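Local coordinates for protein tyrosinase (Burkholderia thailandensis, PDB 5ZRD) that uses a pair of copper ions to hydroxylate monophenols to catechols and probably oxidises these on to quinones, as tyrosinases do, at residues 148-158 with 309-318; 367-375 with 383-391. All coordinates share one frame; numbering follows the deposited sequence.

Contact 1 (148-158 with 309-318); sequences PLRSFVLPVAL and TAGMDPIFFF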
ATOM      1  N   PRO A 148      43.961   2.581 -13.565  1.00 36.12           N
ATOM      2  CA  PRO A 148      42.514   2.425 -13.495  1.00 33.81           C
ATOM      3  C   PRO A 148      42.027   1.293 -12.570  1.00 34.48           C
ATOM      4  O   PRO A 148      40.840   1.240 -12.264  1.00 37.35           O
ATOM      5  CB  PRO A 148      42.111   2.060 -14.930  1.00 35.75           C
ATOM      6  CG  PRO A 148      43.273   1.256 -15.407  1.00 37.94           C
ATOM      7  CD  PRO A 148      44.484   1.890 -14.750  1.00 35.95           C
ATOM      8  N   LEU A 149      42.929   0.410 -12.131  1.00 33.65           N
ATOM      9  CA  LEU A 149      42.572  -0.791 -11.345  1.00 34.63           C
ATOM     10  C   LEU A 149      42.573  -0.516  -9.826  1.00 37.24           C
ATOM     11  O   LEU A 149      41.990  -1.319  -9.095  1.00 35.92           O
ATOM     12  CB  LEU A 149      43.568  -1.912 -11.668  1.00 32.31           C
ATOM     13  CG  LEU A 149      43.877  -2.146 -13.147  1.00 31.50           C
ATOM     14  CD1 LEU A 149      44.887  -3.301 -13.310  1.00 31.28           C
ATOM     15  CD2 LEU A 149      42.598  -2.434 -13.896  1.00 30.02           C
ATOM     16  N   ARG A 150      43.191   0.578  -9.341  1.00 35.80           N
ATOM     17  CA  ARG A 150      43.262   0.826  -7.904  1.00 38.94           C
ATOM     18  C   ARG A 150      41.917   1.308  -7.355  1.00 37.04           C
ATOM     19  O   ARG A 150      41.642   1.098  -6.188  1.00 36.10           O
ATOM     20  CB  ARG A 150      44.370   1.807  -7.515  1.00 46.93           C
ATOM     21  CG  ARG A 150      44.233   3.247  -7.990  1.00 59.77           C
ATOM     22  CD  ARG A 150      44.837   4.195  -6.953  1.00 72.35           C
ATOM     23  NE  ARG A 150      45.851   3.574  -6.081  1.00 78.33           N
ATOM     24  CZ  ARG A 150      46.132   3.933  -4.820  1.00 78.53           C
ATOM     25  NH1 ARG A 150      45.320   4.738  -4.157  1.00 77.27           N
ATOM     26  NH2 ARG A 150      47.242   3.502  -4.238  1.00 69.13           N
ATOM     27  N   SER A 151      41.073   1.906  -8.178  1.00 31.92           N
ATOM     28  CA  SER A 151      39.853   2.497  -7.675  1.00 32.47           C
ATOM     29  C   SER A 151      39.101   3.069  -8.864  1.00 32.87           C
ATOM     30  O   SER A 151      39.587   3.062 -10.015  1.00 36.53           O
ATOM     31  CB  SER A 151      40.124   3.562  -6.656  1.00 32.21           C
ATOM     32  OG  SER A 151      40.997   4.528  -7.231  1.00 36.06           O
ATOM     33  N   PHE A 152      37.927   3.568  -8.594  1.00 33.94           N
ATOM     34  CA  PHE A 152      37.135   4.151  -9.681  1.00 34.07           C
ATOM     35  C   PHE A 152      36.342   5.317  -9.111  1.00 33.08           C
ATOM     36  O   PHE A 152      35.876   5.262  -7.988  1.00 34.48           O
ATOM     37  CB  PHE A 152      36.245   3.090 -10.315  1.00 32.53           C
ATOM     38  CG  PHE A 152      35.195   3.574 -11.281  1.00 33.59           C
ATOM     39  CD1 PHE A 152      35.550   4.027 -12.543  1.00 31.87           C
ATOM     40  CD2 PHE A 152      33.851   3.484 -10.963  1.00 30.98           C
ATOM     41  CE1 PHE A 152      34.589   4.419 -13.454  1.00 29.81           C
ATOM     42  CE2 PHE A 152      32.888   3.858 -11.884  1.00 32.76           C
ATOM     43  CZ  PHE A 152      33.256   4.332 -13.123  1.00 32.57           C
ATOM     44  N   VAL A 153      36.317   6.376  -9.894  1.00 37.07           N
ATOM     45  CA  VAL A 153      35.679   7.627  -9.567  1.00 34.63           C
ATOM     46  C   VAL A 153      34.333   7.590 -10.288  1.00 34.59           C
ATOM     47  O   VAL A 153      34.273   7.319 -11.479  1.00 42.03           O
ATOM     48  CB  VAL A 153      36.537   8.830 -10.042  1.00 35.60           C
ATOM     49  CG1 VAL A 153      35.896  10.165  -9.706  1.00 38.33           C
ATOM     50  CG2 VAL A 153      37.965   8.794  -9.494  1.00 37.43           C
ATOM     51  N   LEU A 154      33.266   7.875  -9.588  1.00 34.76           N
ATOM     52  CA  LEU A 154      31.959   7.779 -10.165  1.00 34.46           C
ATOM     53  C   LEU A 154      31.742   8.966 -11.118  1.00 39.22           C
ATOM     54  O   LEU A 154      31.971  10.089 -10.723  1.00 36.93           O
ATOM     55  CB  LEU A 154      30.948   7.784  -9.019  1.00 34.85           C
ATOM     56  CG  LEU A 154      30.970   6.558  -8.103  1.00 38.13           C
ATOM     57  CD1 LEU A 154      29.942   6.698  -6.992  1.00 39.14           C
ATOM     58  CD2 LEU A 154      30.711   5.292  -8.899  1.00 34.93           C
ATOM     59  N   PRO A 155      31.308   8.712 -12.374  1.00 40.78           N
ATOM     60  CA  PRO A 155      31.024   9.816 -13.329  1.00 39.98           C
ATOM     61  C   PRO A 155      29.720  10.583 -13.050  1.00 41.93           C
ATOM     62  O   PRO A 155      29.589  11.738 -13.447  1.00 45.88           O
ATOM     63  CB  PRO A 155      30.891   9.112 -14.688  1.00 38.39           C
ATOM     64  CG  PRO A 155      30.385   7.739 -14.322  1.00 40.47           C
ATOM     65  CD  PRO A 155      31.161   7.411 -13.063  1.00 39.03           C
ATOM     66  N   VAL A 156      28.752   9.901 -12.438  1.00 41.43           N
ATOM     67  CA  VAL A 156      27.515  10.476 -11.972  1.00 38.87           C
ATOM     68  C   VAL A 156      27.283   9.922 -10.578  1.00 40.32           C
ATOM     69  O   VAL A 156      27.966   8.982 -10.171  1.00 37.53           O
ATOM     70  CB  VAL A 156      26.315  10.130 -12.870  1.00 42.33           C
ATOM     71  CG1 VAL A 156      26.461  10.730 -14.256  1.00 49.67           C
ATOM     72  CG2 VAL A 156      26.110   8.635 -12.957  1.00 42.66           C
ATOM     73  N   ALA A 157      26.298  10.486  -9.904  1.00 38.71           N
ATOM     74  CA  ALA A 157      26.010  10.105  -8.542  1.00 41.81           C
ATOM     75  C   ALA A 157      25.150   8.840  -8.537  1.00 38.89           C
ATOM     76  O   ALA A 157      24.376   8.595  -9.419  1.00 38.04           O
ATOM     77  CB  ALA A 157      25.317  11.233  -7.812  1.00 44.27           C
ATOM     78  N   LEU A 158      25.350   8.048  -7.515  1.00 39.51           N
ATOM     79  CA  LEU A 158      24.407   7.055  -7.123  1.00 40.03           C
ATOM     80  C   LEU A 158      23.401   7.769  -6.243  1.00 36.42           C
ATOM     81  O   LEU A 158      23.720   8.117  -5.119  1.00 32.90           O
ATOM     82  CB  LEU A 158      25.113   5.963  -6.319  1.00 38.25           C
ATOM     83  CG  LEU A 158      26.037   5.058  -7.123  1.00 38.94           C
ATOM     84  CD1 LEU A 158      26.831   4.160  -6.194  1.00 37.19           C
ATOM     85  CD2 LEU A 158      25.230   4.230  -8.109  1.00 41.30           C
ATOM     86  N   THR A 309      27.818  -1.611  -3.428  1.00 30.07           N
ATOM     87  CA  THR A 309      28.672  -0.929  -4.398  1.00 30.24           C
ATOM     88  C   THR A 309      29.995  -1.669  -4.612  1.00 30.74           C
ATOM     89  O   THR A 309      30.903  -1.153  -5.249  1.00 32.61           O
ATOM     90  CB  THR A 309      28.968   0.508  -3.932  1.00 36.17           C
ATOM     91  OG1 THR A 309      29.573   0.537  -2.629  1.00 33.75           O
ATOM     92  CG2 THR A 309      27.707   1.336  -3.883  1.00 38.59           C
ATOM     93  N   ALA A 310      30.118  -2.900  -4.157  1.00 33.14           N
ATOM     94  CA  ALA A 310      31.359  -3.671  -4.406  1.00 29.40           C
ATOM     95  C   ALA A 310      31.690  -3.732  -5.897  1.00 27.33           C
ATOM     96  O   ALA A 310      32.846  -3.780  -6.287  1.00 25.49           O
ATOM     97  CB  ALA A 310      31.191  -5.063  -3.879  1.00 29.73           C
ATOM     98  N   GLY A 311      30.669  -3.795  -6.735  1.00 32.55           N
ATOM     99  CA  GLY A 311      30.919  -3.903  -8.187  1.00 33.27           C
ATOM    100  C   GLY A 311      31.594  -2.662  -8.767  1.00 33.19           C
ATOM    101  O   GLY A 311      32.082  -2.727  -9.883  1.00 30.09           O
ATOM    102  N   MET A 312      31.647  -1.545  -8.029  1.00 32.55           N
ATOM    103  CA  MET A 312      32.277  -0.322  -8.565  1.00 30.01           C
ATOM    104  C   MET A 312      33.776  -0.362  -8.303  1.00 28.53           C
ATOM    105  O   MET A 312      34.479   0.462  -8.821  1.00 30.12           O
ATOM    106  CB  MET A 312      31.717   0.951  -7.931  1.00 27.97           C
ATOM    107  CG  MET A 312      30.256   1.197  -8.214  1.00 26.30           C
ATOM    108  SD  MET A 312      29.919   1.353  -9.984  1.00 34.43           S
ATOM    109  CE  MET A 312      28.141   1.524 -10.007  1.00 34.13           C
ATOM    110  N   ASP A 313      34.263  -1.291  -7.504  1.00 28.70           N
ATOM    111  CA  ASP A 313      35.706  -1.414  -7.310  1.00 30.10           C
ATOM    112  C   ASP A 313      36.282  -2.408  -8.322  1.00 30.05           C
ATOM    113  O   ASP A 313      35.940  -3.568  -8.277  1.00 32.35           O
ATOM    114  CB  ASP A 313      36.018  -1.883  -5.912  1.00 29.57           C
ATOM    115  CG  ASP A 313      37.499  -1.915  -5.618  1.00 31.58           C
ATOM    116  OD1 ASP A 313      38.338  -2.091  -6.566  1.00 32.25           O
ATOM    117  OD2 ASP A 313      37.796  -1.731  -4.411  1.00 28.80           O
ATOM    118  N   PRO A 314      37.192  -1.966  -9.199  1.00 34.05           N
ATOM    119  CA  PRO A 314      37.772  -2.842 -10.241  1.00 33.85           C
ATOM    120  C   PRO A 314      38.262  -4.201  -9.719  1.00 33.84           C
ATOM    121  O   PRO A 314      38.218  -5.180 -10.508  1.00 30.92           O
ATOM    122  CB  PRO A 314      38.948  -2.041 -10.818  1.00 34.58           C
ATOM    123  CG  PRO A 314      38.525  -0.598 -10.625  1.00 32.59           C
ATOM    124  CD  PRO A 314      37.770  -0.607  -9.317  1.00 33.70           C
ATOM    125  N   ILE A 315      38.687  -4.265  -8.437  1.00 30.92           N
ATOM    126  CA  ILE A 315      39.232  -5.493  -7.867  1.00 31.38           C
ATOM    127  C   ILE A 315      38.118  -6.533  -7.782  1.00 30.33           C
ATOM    128  O   ILE A 315      38.402  -7.737  -7.728  1.00 29.98           O
ATOM    129  CB  ILE A 315      39.891  -5.299  -6.480  1.00 29.76           C
ATOM    130  CG1 ILE A 315      40.856  -6.434  -6.156  1.00 31.39           C
ATOM    131  CG2 ILE A 315      38.889  -5.184  -5.355  1.00 30.30           C
ATOM    132  CD1 ILE A 315      41.840  -6.074  -5.056  1.00 33.59           C
ATOM    133  N   PHE A 316      36.879  -6.071  -7.690  1.00 29.12           N
ATOM    134  CA  PHE A 316      35.752  -7.019  -7.742  1.00 29.90           C
ATOM    135  C   PHE A 316      35.930  -8.045  -8.867  1.00 28.84           C
ATOM    136  O   PHE A 316      35.711  -9.210  -8.658  1.00 32.88           O
ATOM    137  CB  PHE A 316      34.434  -6.297  -7.944  1.00 28.60           C
ATOM    138  CG  PHE A 316      33.239  -7.210  -8.003  1.00 30.52           C
ATOM    139  CD1 PHE A 316      32.880  -7.823  -9.193  1.00 28.80           C
ATOM    140  CD2 PHE A 316      32.456  -7.426  -6.877  1.00 29.04           C
ATOM    141  CE1 PHE A 316      31.778  -8.651  -9.235  1.00 29.74           C
ATOM    142  CE2 PHE A 316      31.356  -8.262  -6.919  1.00 27.85           C
ATOM    143  CZ  PHE A 316      31.028  -8.879  -8.096  1.00 30.27           C
ATOM    144  N   PHE A 317      36.387  -7.629 -10.026  1.00 31.01           N
ATOM    145  CA  PHE A 317      36.357  -8.493 -11.219  1.00 30.69           C
ATOM    146  C   PHE A 317      37.573  -9.423 -11.246  1.00 33.99           C
ATOM    147  O   PHE A 317      37.461 -10.573 -11.720  1.00 31.86           O
ATOM    148  CB  PHE A 317      36.192  -7.633 -12.474  1.00 28.06           C
ATOM    149  CG  PHE A 317      34.822  -7.036 -12.508  1.00 27.74           C
ATOM    150  CD1 PHE A 317      34.560  -5.875 -11.817  1.00 29.97           C
ATOM    151  CD2 PHE A 317      33.765  -7.744 -13.032  1.00 26.29           C
ATOM    152  CE1 PHE A 317      33.273  -5.376 -11.744  1.00 29.29           C
ATOM    153  CE2 PHE A 317      32.477  -7.233 -12.970  1.00 28.69           C
ATOM    154  CZ  PHE A 317      32.230  -6.053 -12.331  1.00 29.13           C
ATOM    155  N   PHE A 318      38.700  -8.960 -10.717  1.00 30.24           N
ATOM    156  CA  PHE A 318      39.897  -9.810 -10.604  1.00 29.30           C
ATOM    157  C   PHE A 318      39.637 -10.957  -9.610  1.00 31.48           C
ATOM    158  O   PHE A 318      40.073 -12.104  -9.789  1.00 31.17           O
ATOM    159  CB  PHE A 318      41.090  -8.944 -10.180  1.00 31.19           C
ATOM    160  CG  PHE A 318      41.532  -8.030 -11.293  1.00 31.08           C
ATOM    161  CD1 PHE A 318      40.906  -6.817 -11.500  1.00 31.65           C
ATOM    162  CD2 PHE A 318      42.490  -8.436 -12.197  1.00 31.13           C
ATOM    163  CE1 PHE A 318      41.259  -6.017 -12.567  1.00 35.06           C
ATOM    164  CE2 PHE A 318      42.865  -7.611 -13.244  1.00 34.33           C
ATOM    165  CZ  PHE A 318      42.249  -6.407 -13.429  1.00 32.31           C
TER
HETATM  166  O   HOH W   1      38.840   1.155  -4.587  1.00 29.50           O

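Contact 2 (367-375 with 383-391); sequences LNLTTPLNP and AYTSEDCIN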
ATOM      1  N   LEU A 367      14.247 -20.910  -8.689  1.00 36.23           N
ATOM      2  CA  LEU A 367      15.463 -20.704  -9.425  1.00 34.30           C
ATOM      3  C   LEU A 367      16.016 -22.063  -9.853  1.00 35.95           C
ATOM      4  O   LEU A 367      16.115 -22.993  -9.019  1.00 37.20           O
ATOM      5  CB  LEU A 367      16.490 -19.987  -8.542  1.00 34.51           C
ATOM      6  CG  LEU A 367      15.997 -18.725  -7.850  1.00 36.19           C
ATOM      7  CD1 LEU A 367      17.084 -18.106  -6.971  1.00 38.56           C
ATOM      8  CD2 LEU A 367      15.535 -17.722  -8.880  1.00 32.70           C
ATOM      9  N   ASN A 368      16.414 -22.148 -11.126  1.00 34.61           N
ATOM     10  CA  ASN A 368      16.942 -23.385 -11.708  1.00 38.29           C
ATOM     11  C   ASN A 368      17.892 -23.048 -12.883  1.00 36.44           C
ATOM     12  O   ASN A 368      18.288 -21.886 -13.057  1.00 35.87           O
ATOM     13  CB  ASN A 368      15.764 -24.282 -12.085  1.00 41.89           C
ATOM     14  CG  ASN A 368      14.880 -23.591 -13.097  1.00 40.11           C
ATOM     15  OD1 ASN A 368      15.349 -23.276 -14.187  1.00 42.07           O
ATOM     16  ND2 ASN A 368      13.661 -23.253 -12.704  1.00 38.21           N
ATOM     17  N   LEU A 369      18.287 -24.037 -13.682  1.00 35.24           N
ATOM     18  CA  LEU A 369      19.346 -23.819 -14.722  1.00 38.48           C
ATOM     19  C   LEU A 369      18.781 -23.074 -15.935  1.00 38.86           C
ATOM     20  O   LEU A 369      19.540 -22.636 -16.804  1.00 41.45           O
ATOM     21  CB  LEU A 369      19.932 -25.166 -15.156  1.00 40.14           C
ATOM     22  CG  LEU A 369      20.636 -25.943 -14.044  1.00 47.56           C
ATOM     23  CD1 LEU A 369      20.713 -27.424 -14.377  1.00 54.65           C
ATOM     24  CD2 LEU A 369      22.013 -25.375 -13.771  1.00 47.05           C
ATOM     25  N   THR A 370      17.457 -22.934 -15.943  1.00 39.93           N
ATOM     26  CA  THR A 370      16.641 -22.260 -16.960  1.00 41.05           C
ATOM     27  C   THR A 370      16.452 -20.781 -16.607  1.00 38.40           C
ATOM     28  O   THR A 370      16.048 -19.996 -17.445  1.00 36.51           O
ATOM     29  CB  THR A 370      15.306 -23.028 -17.075  1.00 40.72           C
ATOM     30  OG1 THR A 370      15.586 -23.975 -18.097  1.00 44.69           O
ATOM     31  CG2 THR A 370      14.072 -22.234 -17.433  1.00 42.38           C
ATOM     32  N   THR A 371      16.681 -20.406 -15.350  1.00 40.33           N
ATOM     33  CA  THR A 371      16.362 -19.040 -14.915  1.00 36.81           C
ATOM     34  C   THR A 371      17.272 -18.050 -15.647  1.00 33.28           C
ATOM     35  O   THR A 371      18.485 -18.241 -15.675  1.00 30.04           O
ATOM     36  CB  THR A 371      16.462 -18.895 -13.391  1.00 38.82           C
ATOM     37  OG1 THR A 371      15.623 -19.868 -12.774  1.00 34.11           O
ATOM     38  CG2 THR A 371      16.028 -17.535 -12.902  1.00 38.43           C
ATOM     39  N   PRO A 372      16.673 -17.002 -16.253  1.00 33.75           N
ATOM     40  CA  PRO A 372      17.358 -15.853 -16.838  1.00 34.64           C
ATOM     41  C   PRO A 372      18.396 -15.280 -15.859  1.00 36.76           C
ATOM     42  O   PRO A 372      18.064 -15.020 -14.683  1.00 33.42           O
ATOM     43  CB  PRO A 372      16.286 -14.777 -17.056  1.00 36.08           C
ATOM     44  CG  PRO A 372      15.009 -15.526 -17.048  1.00 37.49           C
ATOM     45  CD  PRO A 372      15.256 -16.661 -16.083  1.00 36.15           C
ATOM     46  N   LEU A 373      19.623 -15.128 -16.325  1.00 34.37           N
ATOM     47  CA  LEU A 373      20.664 -14.449 -15.548  1.00 36.35           C
ATOM     48  C   LEU A 373      20.675 -12.977 -15.961  1.00 35.41           C
ATOM     49  O   LEU A 373      21.594 -12.536 -16.626  1.00 32.01           O
ATOM     50  CB  LEU A 373      22.021 -15.120 -15.801  1.00 35.66           C
ATOM     51  CG  LEU A 373      22.078 -16.592 -15.382  1.00 35.04           C
ATOM     52  CD1 LEU A 373      23.348 -17.266 -15.848  1.00 34.41           C
ATOM     53  CD2 LEU A 373      21.926 -16.712 -13.887  1.00 36.51           C
ATOM     54  N   ASN A 374      19.632 -12.254 -15.547  1.00 38.44           N
ATOM     55  CA  ASN A 374      19.426 -10.831 -15.892  1.00 37.87           C
ATOM     56  C   ASN A 374      20.597  -9.980 -15.390  1.00 42.62           C
ATOM     57  O   ASN A 374      21.129 -10.232 -14.327  1.00 44.34           O
ATOM     58  CB  ASN A 374      18.130 -10.310 -15.293  1.00 35.79           C
ATOM     59  CG  ASN A 374      16.934 -11.099 -15.773  1.00 38.11           C
ATOM     60  OD1 ASN A 374      16.032 -11.369 -14.995  1.00 37.74           O
ATOM     61  ND2 ASN A 374      16.922 -11.477 -17.042  1.00 34.74           N
ATOM     62  N   PRO A 375      21.011  -8.977 -16.143  1.00 42.41           N
ATOM     63  CA  PRO A 375      20.404  -8.528 -17.401  1.00 39.78           C
ATOM     64  C   PRO A 375      21.147  -8.988 -18.671  1.00 41.07           C
ATOM     65  O   PRO A 375      21.013  -8.370 -19.740  1.00 42.78           O
ATOM     66  CB  PRO A 375      20.574  -7.009 -17.249  1.00 41.37           C
ATOM     67  CG  PRO A 375      21.970  -6.877 -16.635  1.00 40.37           C
ATOM     68  CD  PRO A 375      22.121  -8.103 -15.745  1.00 40.42           C
ATOM     69  N   ALA A 383      17.855 -13.793 -23.170  1.00 49.01           N
ATOM     70  CA  ALA A 383      18.488 -13.839 -21.867  1.00 43.46           C
ATOM     71  C   ALA A 383      19.398 -15.071 -21.744  1.00 40.32           C
ATOM     72  O   ALA A 383      18.981 -16.202 -21.986  1.00 41.42           O
ATOM     73  CB  ALA A 383      17.420 -13.846 -20.811  1.00 43.34           C
ATOM     74  N   TYR A 384      20.650 -14.850 -21.376  1.00 37.49           N
ATOM     75  CA  TYR A 384      21.501 -15.951 -20.894  1.00 35.58           C
ATOM     76  C   TYR A 384      20.832 -16.662 -19.708  1.00 35.75           C
ATOM     77  O   TYR A 384      20.142 -16.031 -18.900  1.00 37.94           O
ATOM     78  CB  TYR A 384      22.869 -15.439 -20.452  1.00 31.68           C
ATOM     79  CG  TYR A 384      23.903 -15.291 -21.530  1.00 31.85           C
ATOM     80  CD1 TYR A 384      24.730 -16.345 -21.885  1.00 35.69           C
ATOM     81  CD2 TYR A 384      24.097 -14.082 -22.154  1.00 33.08           C
ATOM     82  CE1 TYR A 384      25.715 -16.203 -22.851  1.00 35.13           C
ATOM     83  CE2 TYR A 384      25.067 -13.922 -23.123  1.00 33.19           C
ATOM     84  CZ  TYR A 384      25.874 -14.982 -23.481  1.00 32.93           C
ATOM     85  OH  TYR A 384      26.828 -14.790 -24.441  1.00 33.66           O
ATOM     86  N   THR A 385      21.044 -17.984 -19.647  1.00 38.19           N
ATOM     87  CA  THR A 385      20.745 -18.839 -18.510  1.00 38.16           C
ATOM     88  C   THR A 385      22.011 -19.591 -18.108  1.00 33.94           C
ATOM     89  O   THR A 385      22.999 -19.578 -18.817  1.00 33.02           O
ATOM     90  CB  THR A 385      19.704 -19.929 -18.828  1.00 44.15           C
ATOM     91  OG1 THR A 385      20.341 -20.850 -19.718  1.00 43.02           O
ATOM     92  CG2 THR A 385      18.408 -19.382 -19.394  1.00 42.08           C
ATOM     93  N   SER A 386      21.916 -20.286 -16.981  1.00 34.80           N
ATOM     94  CA  SER A 386      22.981 -21.120 -16.503  1.00 37.68           C
ATOM     95  C   SER A 386      23.314 -22.199 -17.540  1.00 39.77           C
ATOM     96  O   SER A 386      24.462 -22.632 -17.606  1.00 39.24           O
ATOM     97  CB  SER A 386      22.630 -21.747 -15.182  1.00 40.51           C
ATOM     98  OG  SER A 386      22.563 -20.785 -14.146  1.00 37.92           O
ATOM     99  N   GLU A 387      22.336 -22.609 -18.355  1.00 44.13           N
ATOM    100  CA  GLU A 387      22.517 -23.748 -19.296  1.00 47.38           C
ATOM    101  C   GLU A 387      23.496 -23.319 -20.395  1.00 41.07           C
ATOM    102  O   GLU A 387      24.217 -24.133 -20.910  1.00 36.83           O
ATOM    103  CB  GLU A 387      21.153 -24.255 -19.790  1.00 58.78           C
ATOM    104  CG  GLU A 387      21.143 -25.713 -20.236  1.00 77.71           C
ATOM    105  CD  GLU A 387      20.840 -26.803 -19.205  1.00 86.82           C
ATOM    106  OE1 GLU A 387      19.748 -26.750 -18.595  1.00 86.72           O
ATOM    107  OE2 GLU A 387      21.677 -27.746 -19.055  1.00 73.36           O
ATOM    108  N   ASP A 388      23.572 -22.013 -20.652  1.00 38.28           N
ATOM    109  CA  ASP A 388      24.477 -21.422 -21.621  1.00 35.63           C
ATOM    110  C   ASP A 388      25.929 -21.229 -21.155  1.00 37.89           C
ATOM    111  O   ASP A 388      26.736 -20.840 -21.996  1.00 37.32           O
ATOM    112  CB  ASP A 388      23.934 -20.051 -22.042  1.00 35.24           C
ATOM    113  CG  ASP A 388      22.540 -20.131 -22.641  1.00 38.73           C
ATOM    114  OD1 ASP A 388      22.355 -20.973 -23.543  1.00 39.59           O
ATOM    115  OD2 ASP A 388      21.621 -19.394 -22.197  1.00 37.59           O
ATOM    116  N   CYS A 389      26.285 -21.501 -19.877  1.00 36.90           N
ATOM    117  CA  CYS A 389      27.687 -21.204 -19.380  1.00 38.13           C
ATOM    118  C   CYS A 389      28.204 -22.281 -18.421  1.00 37.93           C
ATOM    119  O   CYS A 389      29.029 -22.026 -17.487  1.00 41.25           O
ATOM    120  CB  CYS A 389      27.779 -19.841 -18.709  1.00 39.00           C
ATOM    121  SG  CYS A 389      26.593 -19.618 -17.357  1.00 38.71           S
ATOM    122  N   ILE A 390      27.818 -23.518 -18.702  1.00 35.54           N
ATOM    123  CA  ILE A 390      28.366 -24.641 -17.937  1.00 34.82           C
ATOM    124  C   ILE A 390      29.823 -24.896 -18.358  1.00 33.54           C
ATOM    125  O   ILE A 390      30.742 -25.005 -17.527  1.00 31.19           O
ATOM    126  CB  ILE A 390      27.453 -25.870 -18.071  1.00 36.07           C
ATOM    127  CG1 ILE A 390      26.035 -25.508 -17.616  1.00 35.86           C
ATOM    128  CG2 ILE A 390      28.025 -27.057 -17.302  1.00 37.50           C
ATOM    129  CD1 ILE A 390      25.028 -26.610 -17.721  1.00 36.84           C
ATOM    130  N   ASN A 391      30.068 -24.960 -19.647  1.00 34.40           N
ATOM    131  CA  ASN A 391      31.379 -25.318 -20.096  1.00 34.13           C
ATOM    132  C   ASN A 391      32.028 -24.070 -20.676  1.00 35.25           C
ATOM    133  O   ASN A 391      31.657 -23.635 -21.779  1.00 33.53           O
ATOM    134  CB  ASN A 391      31.345 -26.433 -21.143  1.00 35.79           C
ATOM    135  CG  ASN A 391      32.736 -26.876 -21.537  1.00 38.00           C
ATOM    136  OD1 ASN A 391      33.619 -26.046 -21.749  1.00 38.58           O
ATOM    137  ND2 ASN A 391      32.957 -28.179 -21.585  1.00 40.41           N
TER
HETATM  138  O   HOH W   2      19.737 -20.219 -14.558  1.00 34.80           O

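Contact 1 (148-158 with 309-318)
Pro314 fits its pyrrolidine ring under the backbone of 148-152. Its CG lies 3.4 Å from Pro148 O, and its CB is 3.6 Å from Leu149 O. Pro314 CD reaches the CB of Phe152 at 4.1 Å. No hydrogen bond links the two segments directly; Gln40 donates to Pro148 O.

The remaining apolar contacts run along both sides of this proline. Leu149 crosses Phe318 at about a right angle, its CD2 4.0 Å from CZ of that ring. Phe152, with CG anti to the backbone N (chi1 170°), lays CE2 4.3 Å from Met312 SD, a Met-aromatic contact in which the sulfur approaches obliquely. Bent at chi2, Met312 also brings its sulfur to Leu154 CD2, while Leu158 CD1 rests 3.8 Å from the methyl CG2 of Thr309.

Polar links are indirect. A water donates to Arg150 O and, weakly, to Asp313 OD2. The other carboxylate oxygen, OD1, accepts from Ile315 N at 2.9 Å, a nearly straight capping bond that approaches from above the carboxylate plane; Arg179 forms a salt bridge with the same oxygen and also donates to Leu149 O.

The loop between strands 143-146 and 165-167 thus covers the turn leading into helix 315-334, which carries the copper ligand His320. Helix 27-41 closes over Leu149 and Pro314 through Trp36, and helix 50-57 packs Phe50 edge-to-face with Phe152.

Contact 2 (367-375 with 383-391)
Leu373 N donates to Tyr384 O at 2.8 Å, an almost straight bond (175°) that joins the weakly bonded strands 372-373 and 383-385. The same carbonyl oxygen also receives a CA-H...O contact from Pro372. A second, weak bond runs from Glu387 N to Leu369 O, bent to 126° at the hydrogen. Between these links a water donates to Asn368 O and Thr371 O and accepts from Ser386 N, bridging the turn to the start of the 3-10 segment.

Apolar groups close the interface. With CG anti to the carbonyl carbon (chi1 -61°), Leu373 directs CD1 over the 385-386 peptide, 3.5 Å from Thr385 C, and that methyl also nears Cys389 SG. Leu369 CD2 meets Ser386 CB at 3.9 Å, and Pro372 CB touches the methyl of Ala383 at 4.0 Å. The hydroxyl of Ser386 is hydrogen-bonded to Thr92, just outside the contact.

Each segment is also braced internally. Thr385 OG1 accepts from Glu387 N, an ST turn, and donates to Asp388 OD2, which takes Thr385 N as well; the two donors reach this oxygen differently, the amide on the anti side and the hydroxyl from well above the carboxylate plane. Lys378 forms a salt bridge with Asp388 OD1. In the other segment, Asn368 N donates to Thr371 OG1 at 2.9 Å.

A type I turn at 368-371 therefore leads into a strand held by one good backbone bond to 383-385, whose chain passes on into the 3-10 segment 386-388. Together they form an irregular loop region laid against copper-site helix 90-108, where Trp93 meets Leu373 and Met96 meets Tyr384 and Cys389.

Contact 1 is the core one: nearly all its touching residues are buried, and it joins parts of the chain 151 residues apart within the central tyrosinase domain. Contact 2 is local, with its segments only 8 residues apart, and partly open to solvent; Asn368 even reaches Ile432 of the second subunit. Their chemistry follows: 148-158 with 309-318 is made by apolar side chains with one water link, whereas 367-375 with 383-391 adds one good and one weak backbone bond to its own water bridge. The two do not touch, their centres about 26 Å apart, yet helix 90-108, which supplies the copper ligand His94, packs against Phe316 and Phe317 of segment 309-318 and Leu373 of contact 2.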